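Side-chain contacts in transcriptional repressor PadR (Bacillus cereus, PDB 6JYI), which probably acts as a DNA-binding transcriptional repressor of the PadR family, assembling as a dimer of two identical subunits: residues A[8-13]-A[56-61]; A[16-21]-A[84-89]; A[119-124]-A[166-171]; A[130-135]-A[156-161]. All blocks are in the same frame, centred on the assembly; numbering follows the deposited sequence.

Contact 1. Residues A[8-13]-A[56-61]; sequences KGRDVV and EGKIKK
Arg10 and Glu56 form an end-on, two-pronged salt bridge. NH2 of Arg10 donates to OE1 of Glu56 over 2.7 Å in an almost straight bond (171°), while NH1 of Arg10 reaches OE2 of Glu56 over 2.9 Å. Both oxygens lie in or near the guanidinium plane, yet the carboxylate is turned 27° from that plane, and both are met from out of the carboxylate plane, OE1 on its syn side. A bend at chi3 (57°) brings the guanidinium round to the extended Glu56 chain, which it meets at about a right angle. The bridge ties the first helix of the winged helix-turn-helix domain to the turn between helix 46-55 and strand 59-64, where Gly57 closes the helix with a Schellman motif. A second ionic contact widens the network: NZ of Lys58 lies 3.6 Å from OE1 of Glu56. Glu84 of helix 79-89 forms a further salt bridge with NE of Arg10. Lys58 adds a van der Waals touch, its CE 4.0 Å from NH2 of Arg10 at the guanidinium edge.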
loop_
_atom_site.group_PDB
_atom_site.type_symbol
_atom_site.label_atom_id
_atom_site.label_comp_id
_atom_site.label_asym_id
_atom_site.label_seq_id
_atom_site.Cartn_x
_atom_site.Cartn_y
_atom_site.Cartn_z
ATOM N N LYS A 8 -2.988 -2.971 -14.184
ATOM C CA LYS A 8 -3.547 -3.941 -13.255
ATOM C C LYS A 8 -4.875 -3.525 -12.638
ATOM O O LYS A 8 -5.679 -4.387 -12.271
ATOM C CB LYS A 8 -2.515 -4.211 -12.176
ATOM C CG LYS A 8 -2.495 -5.559 -11.627
ATOM C CD LYS A 8 -1.102 -5.890 -11.015
ATOM C CE LYS A 8 -0.103 -6.420 -12.046
ATOM N NZ LYS A 8 1.215 -6.732 -11.426
ATOM N N GLY A 9 -5.112 -2.214 -12.519
ATOM C CA GLY A 9 -6.427 -1.690 -12.173
ATOM C C GLY A 9 -7.573 -2.318 -12.952
ATOM O O GLY A 9 -8.632 -2.562 -12.387
ATOM N N ARG A 10 -7.380 -2.544 -14.249
ATOM C CA ARG A 10 -8.391 -3.164 -15.101
ATOM C C ARG A 10 -8.728 -4.599 -14.601
ATOM O O ARG A 10 -9.876 -5.034 -14.624
ATOM C CB ARG A 10 -7.885 -3.239 -16.524
ATOM C CG ARG A 10 -7.632 -1.903 -17.180
ATOM C CD ARG A 10 -6.654 -2.051 -18.341
ATOM N NE ARG A 10 -7.100 -3.007 -19.375
ATOM C CZ ARG A 10 -7.648 -2.678 -20.543
ATOM N NH1 ARG A 10 -7.867 -1.403 -20.857
ATOM N NH2 ARG A 10 -7.988 -3.630 -21.415
ATOM N N ASP A 11 -7.722 -5.299 -14.123
ATOM C CA ASP A 11 -7.930 -6.697 -13.633
ATOM C C ASP A 11 -8.642 -6.794 -12.325
ATOM O O ASP A 11 -9.280 -7.815 -12.064
ATOM C CB ASP A 11 -6.610 -7.431 -13.577
ATOM C CG ASP A 11 -5.906 -7.330 -14.849
ATOM O OD1 ASP A 11 -6.492 -7.791 -15.832
ATOM O OD2 ASP A 11 -4.795 -6.756 -14.909
ATOM N N VAL A 12 -8.590 -5.733 -11.512
ATOM C CA VAL A 12 -9.434 -5.688 -10.339
ATOM C C VAL A 12 -10.904 -5.774 -10.765
ATOM O O VAL A 12 -11.676 -6.584 -10.222
ATOM C CB VAL A 12 -9.245 -4.404 -9.473
ATOM C CG1 VAL A 12 -10.238 -4.403 -8.349
ATOM C CG2 VAL A 12 -7.795 -4.246 -8.933
ATOM N N VAL A 13 -11.274 -4.952 -11.748
ATOM C CA VAL A 13 -12.640 -4.921 -12.260
ATOM C C VAL A 13 -12.991 -6.212 -12.957
ATOM O O VAL A 13 -14.026 -6.794 -12.677
ATOM C CB VAL A 13 -12.860 -3.707 -13.200
ATOM C CG1 VAL A 13 -14.224 -3.784 -13.874
ATOM C CG2 VAL A 13 -12.686 -2.397 -12.380
ATOM N N GLU A 56 -13.449 -1.529 -25.408
ATOM C CA GLU A 56 -12.586 -2.587 -25.983
ATOM C C GLU A 56 -13.260 -3.933 -26.122
ATOM O O GLU A 56 -12.636 -4.871 -26.601
ATOM C CB GLU A 56 -11.336 -2.821 -25.131
ATOM C CG GLU A 56 -10.402 -1.649 -25.020
ATOM C CD GLU A 56 -9.231 -1.948 -24.104
ATOM O OE1 GLU A 56 -8.927 -3.146 -23.892
ATOM O OE2 GLU A 56 -8.619 -0.992 -23.595
ATOM N N GLY A 57 -14.482 -4.078 -25.615
ATOM C CA GLY A 57 -15.176 -5.348 -25.727
ATOM C C GLY A 57 -14.859 -6.366 -24.649
ATOM O O GLY A 57 -15.184 -7.533 -24.804
ATOM N N LYS A 58 -14.247 -5.924 -23.558
ATOM C CA LYS A 58 -13.850 -6.830 -22.457
ATOM C C LYS A 58 -15.024 -7.069 -21.506
ATOM O O LYS A 58 -15.069 -8.078 -20.792
ATOM C CB LYS A 58 -12.723 -6.264 -21.630
ATOM C CG LYS A 58 -11.461 -5.879 -22.334
ATOM C CD LYS A 58 -10.957 -6.946 -23.208
ATOM C CE LYS A 58 -9.448 -6.713 -23.437
ATOM N NZ LYS A 58 -9.220 -6.612 -24.789
ATOM N N ILE A 59 -15.927 -6.099 -21.445
ATOM C CA ILE A 59 -17.145 -6.209 -20.695
ATOM C C ILE A 59 -18.265 -5.608 -21.532
ATOM O O ILE A 59 -17.989 -4.855 -22.479
ATOM C CB ILE A 59 -17.025 -5.502 -19.284
ATOM C CG1 ILE A 59 -16.966 -3.969 -19.419
ATOM C CG2 ILE A 59 -15.785 -5.989 -18.506
ATOM C CD1 ILE A 59 -16.880 -3.237 -18.085
ATOM N N LYS A 60 -19.509 -5.890 -21.149
ATOM C CA LYS A 60 -20.661 -5.321 -21.798
ATOM C C LYS A 60 -21.653 -4.855 -20.750
ATOM O O LYS A 60 -21.836 -5.517 -19.752
ATOM C CB LYS A 60 -21.311 -6.364 -22.746
ATOM N N LYS A 61 -22.249 -3.694 -20.957
ATOM C CA LYS A 61 -23.260 -3.171 -20.040
ATOM C C LYS A 61 -24.630 -3.569 -20.615
ATOM O O LYS A 61 -24.897 -3.252 -21.753
ATOM C CB LYS A 61 -23.130 -1.658 -19.959
ATOM C CG LYS A 61 -23.987 -0.978 -18.892
ATOM C CD LYS A 61 -23.649 0.513 -18.807
ATOM C CE LYS A 61 -24.804 1.298 -18.246
ATOM N NZ LYS A 61 -25.018 2.624 -18.926
#

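Contact 2. Residues A[16-21]-A[84-89]; sequences LLMQKE and EFYQYM
Phe85 and Tyr86, consecutive on helix 79-89, both receive the side chain of Met18, a selenomethionine near the end of helix 8-19. Phe85 comes first and meets the beginning of that chain: CG of Met18 sits over one ring face, 4.1 Å from the ring centroid and 25° off the normal, in a CH-pi contact displaced toward CD2, which it approaches to 3.8 Å. With CG of Phe85 anti to the backbone N (chi1 179°), the ring reaches out toward helix 8-19. The selenium of Met18 stands obliquely to the Phe85 ring, 4.9 Å from its centroid, a Met-aromatic contact. These helices are the first and last of the winged helix-turn-helix region, and the contact joins them beside the two-stranded wing, whose Ile77 also touches Met18. At Tyr86 the far end of the chain takes over. Successive bends at chi2 and chi3 curl Met18 so that its CE comes 3.5 Å from CE2 of Tyr86 and 3.6 Å from the OH of Tyr86. The selenium approaches this second ring obliquely, 5.5 Å from its centroid. One turn beyond Phe85, Met89 lays its CG on the opposite face of the Phe85 ring, which thus lies between two selenomethionine chains. Tyr111 of the second subunit packs on both Met18 and Tyr86, while Phe108 of that subunit meets Phe85 edge-to-face.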
loop_
_atom_site.group_PDB
_atom_site.type_symbol
_atom_site.label_atom_id
_atom_site.label_comp_id
_atom_site.label_asym_id
_atom_site.label_seq_id
_atom_site.Cartn_x
_atom_site.Cartn_y
_atom_site.Cartn_z
ATOM N N LEU A 16 -13.529 -9.029 -10.492
ATOM C CA LEU A 16 -14.796 -8.922 -9.787
ATOM C C LEU A 16 -15.950 -9.472 -10.624
ATOM O O LEU A 16 -16.773 -10.275 -10.149
ATOM C CB LEU A 16 -15.054 -7.461 -9.429
ATOM C CG LEU A 16 -14.322 -6.925 -8.204
ATOM C CD1 LEU A 16 -14.649 -5.405 -8.029
ATOM C CD2 LEU A 16 -14.706 -7.722 -6.944
ATOM N N LEU A 17 -15.933 -9.130 -11.908
ATOM C CA LEU A 17 -16.981 -9.546 -12.844
ATOM C C LEU A 17 -16.929 -11.038 -13.223
ATOM O O LEU A 17 -17.915 -11.596 -13.664
ATOM C CB LEU A 17 -16.946 -8.642 -14.088
ATOM C CG LEU A 17 -17.295 -7.183 -13.820
ATOM C CD1 LEU A 17 -17.134 -6.288 -15.089
ATOM C CD2 LEU A 17 -18.717 -7.077 -13.272
HETATM N N MSE A 18 -15.794 -11.677 -12.986
HETATM C CA MSE A 18 -15.651 -13.122 -13.192
HETATM C C MSE A 18 -16.728 -13.982 -12.521
HETATM O O MSE A 18 -17.234 -14.894 -13.145
HETATM C CB MSE A 18 -14.243 -13.608 -12.771
HETATM C CG MSE A 18 -13.182 -13.208 -13.705
HETATM SE SE MSE A 18 -13.280 -14.198 -15.398
HETATM C CE MSE A 18 -12.955 -15.986 -14.752
ATOM N N GLN A 19 -17.115 -13.698 -11.283
ATOM C CA GLN A 19 -18.200 -14.504 -10.673
ATOM C C GLN A 19 -19.585 -14.206 -11.214
ATOM O O GLN A 19 -20.342 -15.122 -11.578
ATOM C CB GLN A 19 -18.264 -14.307 -9.174
ATOM C CG GLN A 19 -19.360 -15.124 -8.559
ATOM C CD GLN A 19 -19.124 -15.411 -7.101
ATOM O OE1 GLN A 19 -18.149 -16.080 -6.734
ATOM N NE2 GLN A 19 -20.029 -14.925 -6.251
ATOM N N LYS A 20 -19.968 -12.929 -11.183
ATOM C CA LYS A 20 -21.222 -12.556 -11.823
ATOM C C LYS A 20 -21.286 -11.093 -12.156
ATOM O O LYS A 20 -20.461 -10.294 -11.692
ATOM C CB LYS A 20 -22.441 -12.977 -10.991
ATOM C CG LYS A 20 -22.796 -12.011 -9.870
ATOM C CD LYS A 20 -23.762 -12.640 -8.880
ATOM C CE LYS A 20 -23.665 -11.952 -7.519
ATOM N NZ LYS A 20 -22.309 -12.164 -6.906
ATOM N N GLU A 21 -22.254 -10.784 -13.004
ATOM C CA GLU A 21 -22.533 -9.445 -13.386
ATOM C C GLU A 21 -22.763 -8.613 -12.127
ATOM O O GLU A 21 -23.320 -9.089 -11.140
ATOM C CB GLU A 21 -23.722 -9.369 -14.366
ATOM C CG GLU A 21 -25.143 -9.809 -13.845
ATOM C CD GLU A 21 -25.427 -11.313 -13.974
ATOM O OE1 GLU A 21 -24.467 -12.108 -14.167
ATOM O OE2 GLU A 21 -26.617 -11.707 -13.833
ATOM N N GLU A 84 -8.123 -11.594 -20.804
ATOM C CA GLU A 84 -7.264 -10.610 -20.159
ATOM C C GLU A 84 -7.094 -10.972 -18.659
ATOM O O GLU A 84 -5.980 -10.966 -18.144
ATOM C CB GLU A 84 -7.826 -9.188 -20.285
ATOM C CG GLU A 84 -6.952 -8.148 -19.595
ATOM C CD GLU A 84 -7.335 -6.710 -19.864
ATOM O OE1 GLU A 84 -8.134 -6.445 -20.803
ATOM O OE2 GLU A 84 -6.785 -5.834 -19.157
ATOM N N PHE A 85 -8.186 -11.290 -17.971
ATOM C CA PHE A 85 -8.061 -11.653 -16.541
ATOM C C PHE A 85 -7.120 -12.864 -16.358
ATOM O O PHE A 85 -6.180 -12.837 -15.543
ATOM C CB PHE A 85 -9.389 -11.995 -15.931
ATOM C CG PHE A 85 -9.273 -12.394 -14.491
ATOM C CD1 PHE A 85 -8.900 -11.450 -13.545
ATOM C CD2 PHE A 85 -9.464 -13.707 -14.109
ATOM C CE1 PHE A 85 -8.744 -11.831 -12.202
ATOM C CE2 PHE A 85 -9.351 -14.070 -12.750
ATOM C CZ PHE A 85 -8.980 -13.138 -11.850
ATOM N N TYR A 86 -7.354 -13.920 -17.133
ATOM C CA TYR A 86 -6.537 -15.110 -16.986
ATOM C C TYR A 86 -5.070 -14.874 -17.370
ATOM O O TYR A 86 -4.178 -15.428 -16.729
ATOM C CB TYR A 86 -7.116 -16.330 -17.690
ATOM C CG TYR A 86 -8.179 -17.059 -16.904
ATOM C CD1 TYR A 86 -7.866 -17.739 -15.714
ATOM C CD2 TYR A 86 -9.502 -17.051 -17.309
ATOM C CE1 TYR A 86 -8.841 -18.413 -15.006
ATOM C CE2 TYR A 86 -10.485 -17.728 -16.595
ATOM C CZ TYR A 86 -10.161 -18.377 -15.439
ATOM O OH TYR A 86 -11.106 -19.084 -14.741
ATOM N N GLN A 87 -4.822 -14.002 -18.341
ATOM C CA GLN A 87 -3.455 -13.608 -18.638
ATOM C C GLN A 87 -2.814 -12.898 -17.437
ATOM O O GLN A 87 -1.666 -13.198 -17.074
ATOM C CB GLN A 87 -3.399 -12.752 -19.904
ATOM C CG GLN A 87 -3.561 -13.575 -21.220
ATOM C CD GLN A 87 -3.565 -12.700 -22.487
ATOM O OE1 GLN A 87 -3.518 -11.466 -22.420
ATOM N NE2 GLN A 87 -3.625 -13.345 -23.644
ATOM N N TYR A 88 -3.555 -11.980 -16.808
ATOM C CA TYR A 88 -3.070 -11.278 -15.630
ATOM C C TYR A 88 -2.636 -12.301 -14.592
ATOM O O TYR A 88 -1.525 -12.215 -14.045
ATOM C CB TYR A 88 -4.178 -10.298 -15.103
ATOM C CG TYR A 88 -4.135 -10.099 -13.618
ATOM C CD1 TYR A 88 -3.092 -9.388 -13.027
ATOM C CD2 TYR A 88 -5.101 -10.664 -12.805
ATOM C CE1 TYR A 88 -3.026 -9.232 -11.609
ATOM C CE2 TYR A 88 -5.076 -10.497 -11.404
ATOM C CZ TYR A 88 -4.018 -9.770 -10.831
ATOM O OH TYR A 88 -3.933 -9.653 -9.486
HETATM N N MSE A 89 -3.493 -13.292 -14.328
HETATM C CA MSE A 89 -3.233 -14.281 -13.309
HETATM C C MSE A 89 -1.976 -15.101 -13.525
HETATM O O MSE A 89 -1.461 -15.666 -12.553
HETATM C CB MSE A 89 -4.436 -15.209 -13.099
HETATM C CG MSE A 89 -5.617 -14.533 -12.497
HETATM SE SE MSE A 89 -5.403 -14.012 -10.604
HETATM C CE MSE A 89 -5.635 -15.752 -9.796
#

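Contact 3. Residues A[119-124]-A[166-171]; sequences KWIKDE and ETLKKK
Leu168 meets Ile121 and Glu124 with different parts of its side chain. Its CD1 methyl reaches the aliphatic part of Glu124, 3.6 Å from CG of Glu124 and 4.0 Å from CB of the same residue. Ile121 is met lower down, where CG2 of Ile121 lies 4.1 Å from CB of Leu168 and 3.8 Å from the Leu168 carbonyl O. The branched Ile121 places CG2 anti to its backbone N and CG1 beside that N (chi1 -73°), and it is the CG2 methyl that rests against the backbone of the other helix. Glu124 has its CG anti to the backbone N (chi1 -168°), then bends at chi2 to 65°. The methylenes are thereby left against Leu168 while the carboxylate turns away from helix 148-175, and OE2 of Glu124 finds its salt-bridge partner in Lys128 of its own helix. A buried glutamate thus serves as an apolar surface at its base, its charge probably balanced by Lys128. The contact joins helix 114-142 to helix 148-175, the two long helices of the C-terminal dimerization region, residues 166-171 falling in a predicted coiled coil. Phe102 of helix 101-107 packs against both Glu124 and Leu168, and Val156 of the second subunit, on its own helix 148-175, also packs on Leu168.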
loop_
_atom_site.group_PDB
_atom_site.type_symbol
_atom_site.label_atom_id
_atom_site.label_comp_id
_atom_site.label_asym_id
_atom_site.label_seq_id
_atom_site.Cartn_x
_atom_site.Cartn_y
_atom_site.Cartn_z
ATOM N N LYS A 119 -0.868 12.223 19.428
ATOM C CA LYS A 119 -2.193 12.319 18.760
ATOM C C LYS A 119 -2.229 11.515 17.487
ATOM O O LYS A 119 -3.186 10.773 17.220
ATOM C CB LYS A 119 -2.547 13.776 18.417
ATOM C CG LYS A 119 -3.907 13.977 17.693
ATOM C CD LYS A 119 -5.066 13.422 18.523
ATOM C CE LYS A 119 -6.450 14.044 18.187
ATOM N NZ LYS A 119 -7.224 13.174 17.216
ATOM N N TRP A 120 -1.207 11.701 16.664
ATOM C CA TRP A 120 -1.117 10.958 15.414
ATOM C C TRP A 120 -1.107 9.459 15.642
ATOM O O TRP A 120 -1.785 8.706 14.920
ATOM C CB TRP A 120 0.138 11.386 14.656
ATOM C CG TRP A 120 -0.008 12.688 13.958
ATOM C CD1 TRP A 120 -1.172 13.296 13.577
ATOM C CD2 TRP A 120 1.048 13.520 13.485
ATOM N NE1 TRP A 120 -0.898 14.453 12.903
ATOM C CE2 TRP A 120 0.455 14.616 12.830
ATOM C CE3 TRP A 120 2.439 13.438 13.539
ATOM C CZ2 TRP A 120 1.210 15.648 12.247
ATOM C CZ3 TRP A 120 3.181 14.454 12.966
ATOM C CH2 TRP A 120 2.559 15.545 12.324
ATOM N N ILE A 121 -0.355 9.008 16.648
ATOM C CA ILE A 121 -0.313 7.579 16.969
ATOM C C ILE A 121 -1.694 7.084 17.402
ATOM O O ILE A 121 -2.154 6.037 16.954
ATOM C CB ILE A 121 0.769 7.228 18.034
ATOM C CG1 ILE A 121 2.171 7.315 17.410
ATOM C CG2 ILE A 121 0.559 5.804 18.586
ATOM C CD1 ILE A 121 3.287 7.284 18.427
ATOM N N LYS A 122 -2.374 7.862 18.231
ATOM C CA LYS A 122 -3.676 7.453 18.750
ATOM C C LYS A 122 -4.700 7.383 17.624
ATOM O O LYS A 122 -5.471 6.416 17.533
ATOM C CB LYS A 122 -4.142 8.373 19.907
ATOM N N ASP A 123 -4.674 8.376 16.731
ATOM C CA ASP A 123 -5.516 8.341 15.521
ATOM C C ASP A 123 -5.285 7.098 14.655
ATOM O O ASP A 123 -6.232 6.508 14.116
ATOM C CB ASP A 123 -5.255 9.566 14.638
ATOM C CG ASP A 123 -5.686 10.836 15.287
ATOM O OD1 ASP A 123 -6.547 10.764 16.178
ATOM O OD2 ASP A 123 -5.143 11.901 14.930
ATOM N N GLU A 124 -4.018 6.733 14.507
ATOM C CA GLU A 124 -3.618 5.578 13.689
ATOM C C GLU A 124 -4.064 4.248 14.308
ATOM O O GLU A 124 -4.555 3.351 13.607
ATOM C CB GLU A 124 -2.102 5.582 13.519
ATOM C CG GLU A 124 -1.608 4.625 12.475
ATOM C CD GLU A 124 -2.085 5.011 11.090
ATOM O OE1 GLU A 124 -2.659 6.124 10.938
ATOM O OE2 GLU A 124 -1.856 4.202 10.174
ATOM N N GLU A 166 -0.698 -3.318 17.810
ATOM C CA GLU A 166 0.063 -3.753 19.002
ATOM C C GLU A 166 1.343 -2.931 19.134
ATOM O O GLU A 166 1.624 -2.374 20.192
ATOM C CB GLU A 166 0.432 -5.244 18.937
ATOM C CG GLU A 166 -0.749 -6.242 19.020
ATOM N N THR A 167 2.080 -2.819 18.032
ATOM C CA THR A 167 3.339 -2.090 18.027
ATOM C C THR A 167 3.124 -0.638 18.421
ATOM O O THR A 167 3.829 -0.121 19.272
ATOM C CB THR A 167 4.031 -2.155 16.658
ATOM O OG1 THR A 167 4.444 -3.496 16.396
ATOM C CG2 THR A 167 5.257 -1.256 16.618
ATOM N N LEU A 168 2.110 -0.004 17.855
ATOM C CA LEU A 168 1.856 1.400 18.130
ATOM C C LEU A 168 1.427 1.652 19.562
ATOM O O LEU A 168 1.877 2.630 20.169
ATOM C CB LEU A 168 0.844 1.995 17.140
ATOM C CG LEU A 168 1.379 2.159 15.715
ATOM C CD1 LEU A 168 0.248 2.584 14.784
ATOM C CD2 LEU A 168 2.542 3.152 15.627
ATOM N N LYS A 169 0.582 0.778 20.111
ATOM C CA LYS A 169 0.231 0.853 21.538
ATOM C C LYS A 169 1.468 0.868 22.432
ATOM O O LYS A 169 1.534 1.636 23.399
ATOM C CB LYS A 169 -0.697 -0.294 21.929
ATOM C CG LYS A 169 -2.103 -0.101 21.403
ATOM C CD LYS A 169 -2.974 -1.272 21.727
ATOM C CE LYS A 169 -4.403 -0.987 21.337
ATOM N NZ LYS A 169 -5.279 -2.158 21.598
ATOM N N LYS A 170 2.446 0.026 22.104
ATOM C CA LYS A 170 3.729 -0.011 22.828
ATOM C C LYS A 170 4.564 1.251 22.663
ATOM O O LYS A 170 5.175 1.733 23.619
ATOM C CB LYS A 170 4.545 -1.240 22.414
ATOM C CG LYS A 170 3.972 -2.514 22.998
ATOM C CD LYS A 170 4.202 -3.757 22.139
ATOM C CE LYS A 170 3.905 -5.032 22.962
ATOM N NZ LYS A 170 3.486 -6.167 22.092
ATOM N N LYS A 171 4.605 1.794 21.458
ATOM C CA LYS A 171 5.299 3.054 21.250
ATOM C C LYS A 171 4.655 4.180 22.070
ATOM O O LYS A 171 5.356 5.023 22.638
ATOM C CB LYS A 171 5.354 3.405 19.759
ATOM C CG LYS A 171 6.084 2.360 18.905
ATOM C CD LYS A 171 7.537 2.205 19.348
ATOM C CE LYS A 171 8.259 1.181 18.524
ATOM N NZ LYS A 171 9.687 1.049 18.849
#

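Contact 4. Residues A[130-135]-A[156-161]; sequences AYIADL and VGIASY
Tyr131 lies across the ring of Tyr161 as a bump against a flat wall. CD2 of Tyr131 rests over one face of the Tyr161 ring, offset toward its rim and 3.8 Å from CZ of Tyr161, while CB of Tyr131 presses 3.8 Å from CE2 of Tyr161. The two rings are oblique, their planes 44° apart. At the base of the same tyrosine a second bump fits: CG1 of Ile132 comes 3.6 Å from CB of Tyr161, and CD1 of Ile132 continues past it, 3.8 Å from the same CB. The two chains run by each other in opposite directions, so that CD1 of Ile132 also lies close to the Tyr161 main chain. Placing CG1 beside its backbone N (chi1 -75°) leaves CG2 of Ile132 anti to that N, where it meets CG2 of Ile158 at 4.4 Å, a looser touch. ND1 of His37 is hydrogen-bonded to the OH of Tyr161, and the His37 ring stands edge-to-face with Tyr131. The segments belong to helices 114-142 and 148-175; the axes of segments 130-135 and 156-161 pass 9.8 Å apart, nearly antiparallel at 160°, and Ser160 of the second subunit hydrogen-bonds to Ser160 beside this pair.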
loop_
_atom_site.group_PDB
_atom_site.type_symbol
_atom_site.label_atom_id
_atom_site.label_comp_id
_atom_site.label_asym_id
_atom_site.label_seq_id
_atom_site.Cartn_x
_atom_site.Cartn_y
_atom_site.Cartn_z
ATOM N N ALA A 130 -10.612 0.137 13.677
ATOM C CA ALA A 130 -11.862 0.215 12.901
ATOM C C ALA A 130 -11.819 -0.676 11.636
ATOM O O ALA A 130 -12.743 -1.478 11.419
ATOM C CB ALA A 130 -12.168 1.659 12.532
ATOM N N TYR A 131 -10.740 -0.566 10.855
ATOM C CA TYR A 131 -10.537 -1.404 9.637
ATOM C C TYR A 131 -10.623 -2.887 9.967
ATOM O O TYR A 131 -11.235 -3.670 9.227
ATOM C CB TYR A 131 -9.166 -1.232 9.004
ATOM C CG TYR A 131 -8.740 0.130 8.497
ATOM C CD1 TYR A 131 -9.650 1.100 8.093
ATOM C CD2 TYR A 131 -7.381 0.410 8.372
ATOM C CE1 TYR A 131 -9.198 2.353 7.621
ATOM C CE2 TYR A 131 -6.917 1.636 7.914
ATOM C CZ TYR A 131 -7.819 2.610 7.548
ATOM O OH TYR A 131 -7.308 3.818 7.093
ATOM N N ILE A 132 -9.989 -3.273 11.068
ATOM C CA ILE A 132 -9.987 -4.659 11.493
ATOM C C ILE A 132 -11.436 -5.089 11.622
ATOM O O ILE A 132 -11.866 -5.950 10.854
ATOM C CB ILE A 132 -9.171 -4.881 12.790
ATOM C CG1 ILE A 132 -7.662 -4.815 12.471
ATOM C CG2 ILE A 132 -9.481 -6.228 13.403
ATOM C CD1 ILE A 132 -6.739 -4.787 13.732
ATOM N N ALA A 133 -12.174 -4.455 12.548
ATOM C CA ALA A 133 -13.628 -4.687 12.738
ATOM C C ALA A 133 -14.463 -4.640 11.446
ATOM O O ALA A 133 -15.293 -5.497 11.205
ATOM C CB ALA A 133 -14.195 -3.686 13.760
ATOM N N ASP A 134 -14.263 -3.637 10.616
ATOM C CA ASP A 134 -15.048 -3.527 9.387
ATOM C C ASP A 134 -14.890 -4.824 8.548
ATOM O O ASP A 134 -15.860 -5.550 8.285
ATOM C CB ASP A 134 -14.581 -2.293 8.587
ATOM C CG ASP A 134 -15.686 -1.686 7.718
ATOM O OD1 ASP A 134 -16.830 -1.477 8.215
ATOM O OD2 ASP A 134 -15.391 -1.409 6.530
ATOM N N LEU A 135 -13.636 -5.140 8.247
ATOM C CA LEU A 135 -13.248 -6.044 7.174
ATOM C C LEU A 135 -13.889 -7.420 7.252
ATOM O O LEU A 135 -14.373 -7.939 6.266
ATOM C CB LEU A 135 -11.724 -6.168 7.151
ATOM C CG LEU A 135 -11.034 -6.582 5.863
ATOM C CD1 LEU A 135 -11.597 -5.805 4.663
ATOM C CD2 LEU A 135 -9.539 -6.370 6.013
ATOM N N VAL A 156 -4.484 -12.307 6.239
ATOM C CA VAL A 156 -3.195 -11.609 6.162
ATOM C C VAL A 156 -3.368 -10.137 6.527
ATOM O O VAL A 156 -2.591 -9.561 7.332
ATOM C CB VAL A 156 -2.510 -11.832 4.805
ATOM C CG1 VAL A 156 -1.235 -10.998 4.663
ATOM C CG2 VAL A 156 -2.155 -13.315 4.650
ATOM N N GLY A 157 -4.436 -9.536 6.016
ATOM C CA GLY A 157 -4.732 -8.153 6.324
ATOM C C GLY A 157 -4.959 -7.882 7.773
ATOM O O GLY A 157 -4.354 -6.960 8.332
ATOM N N ILE A 158 -5.831 -8.665 8.399
ATOM C CA ILE A 158 -6.057 -8.579 9.820
ATOM C C ILE A 158 -4.760 -8.862 10.627
ATOM O O ILE A 158 -4.523 -8.209 11.621
ATOM C CB ILE A 158 -7.184 -9.538 10.263
ATOM C CG1 ILE A 158 -8.519 -9.074 9.639
ATOM C CG2 ILE A 158 -7.281 -9.653 11.794
ATOM C CD1 ILE A 158 -9.708 -9.834 10.145
ATOM N N ALA A 159 -3.932 -9.798 10.185
ATOM C CA ALA A 159 -2.700 -10.152 10.927
ATOM C C ALA A 159 -1.780 -8.943 10.928
ATOM O O ALA A 159 -1.246 -8.535 11.957
ATOM C CB ALA A 159 -2.007 -11.344 10.302
ATOM N N SER A 160 -1.671 -8.317 9.765
ATOM C CA SER A 160 -0.806 -7.180 9.600
ATOM C C SER A 160 -1.295 -5.942 10.358
ATOM O O SER A 160 -0.558 -5.351 11.130
ATOM C CB SER A 160 -0.651 -6.907 8.101
ATOM O OG SER A 160 -0.035 -5.660 7.914
ATOM N N TYR A 161 -2.559 -5.580 10.189
ATOM C CA TYR A 161 -3.141 -4.495 10.957
ATOM C C TYR A 161 -3.048 -4.676 12.462
ATOM O O TYR A 161 -2.801 -3.702 13.203
ATOM C CB TYR A 161 -4.610 -4.309 10.608
ATOM C CG TYR A 161 -4.914 -3.689 9.262
ATOM C CD1 TYR A 161 -4.072 -2.764 8.676
ATOM C CD2 TYR A 161 -6.107 -3.983 8.613
ATOM C CE1 TYR A 161 -4.386 -2.185 7.444
ATOM C CE2 TYR A 161 -6.431 -3.423 7.420
ATOM C CZ TYR A 161 -5.580 -2.520 6.828
ATOM O OH TYR A 161 -5.946 -1.960 5.625
#

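In the fold
Contacts 1 and 2 lie side by side in the N-terminal winged helix-turn-helix region, their centres about 8 Å apart, and share helix 8-19. They are joined directly, for NE of Arg10 in contact 1 forms a 2.9 Å salt bridge with OE2 of Glu84 in contact 2. Contacts 3 and 4 belong to the other end of the chain and pair the same two long helices at successive levels, centres about 15 Å apart, contact 4 nested within the loop that contact 3 closes. The two groups lie on opposite sides of the chain's centre; between centres, contacts 1 and 3 are about 39 Å apart and contacts 2 and 4 about 25 Å. All four contacts also touch the second subunit.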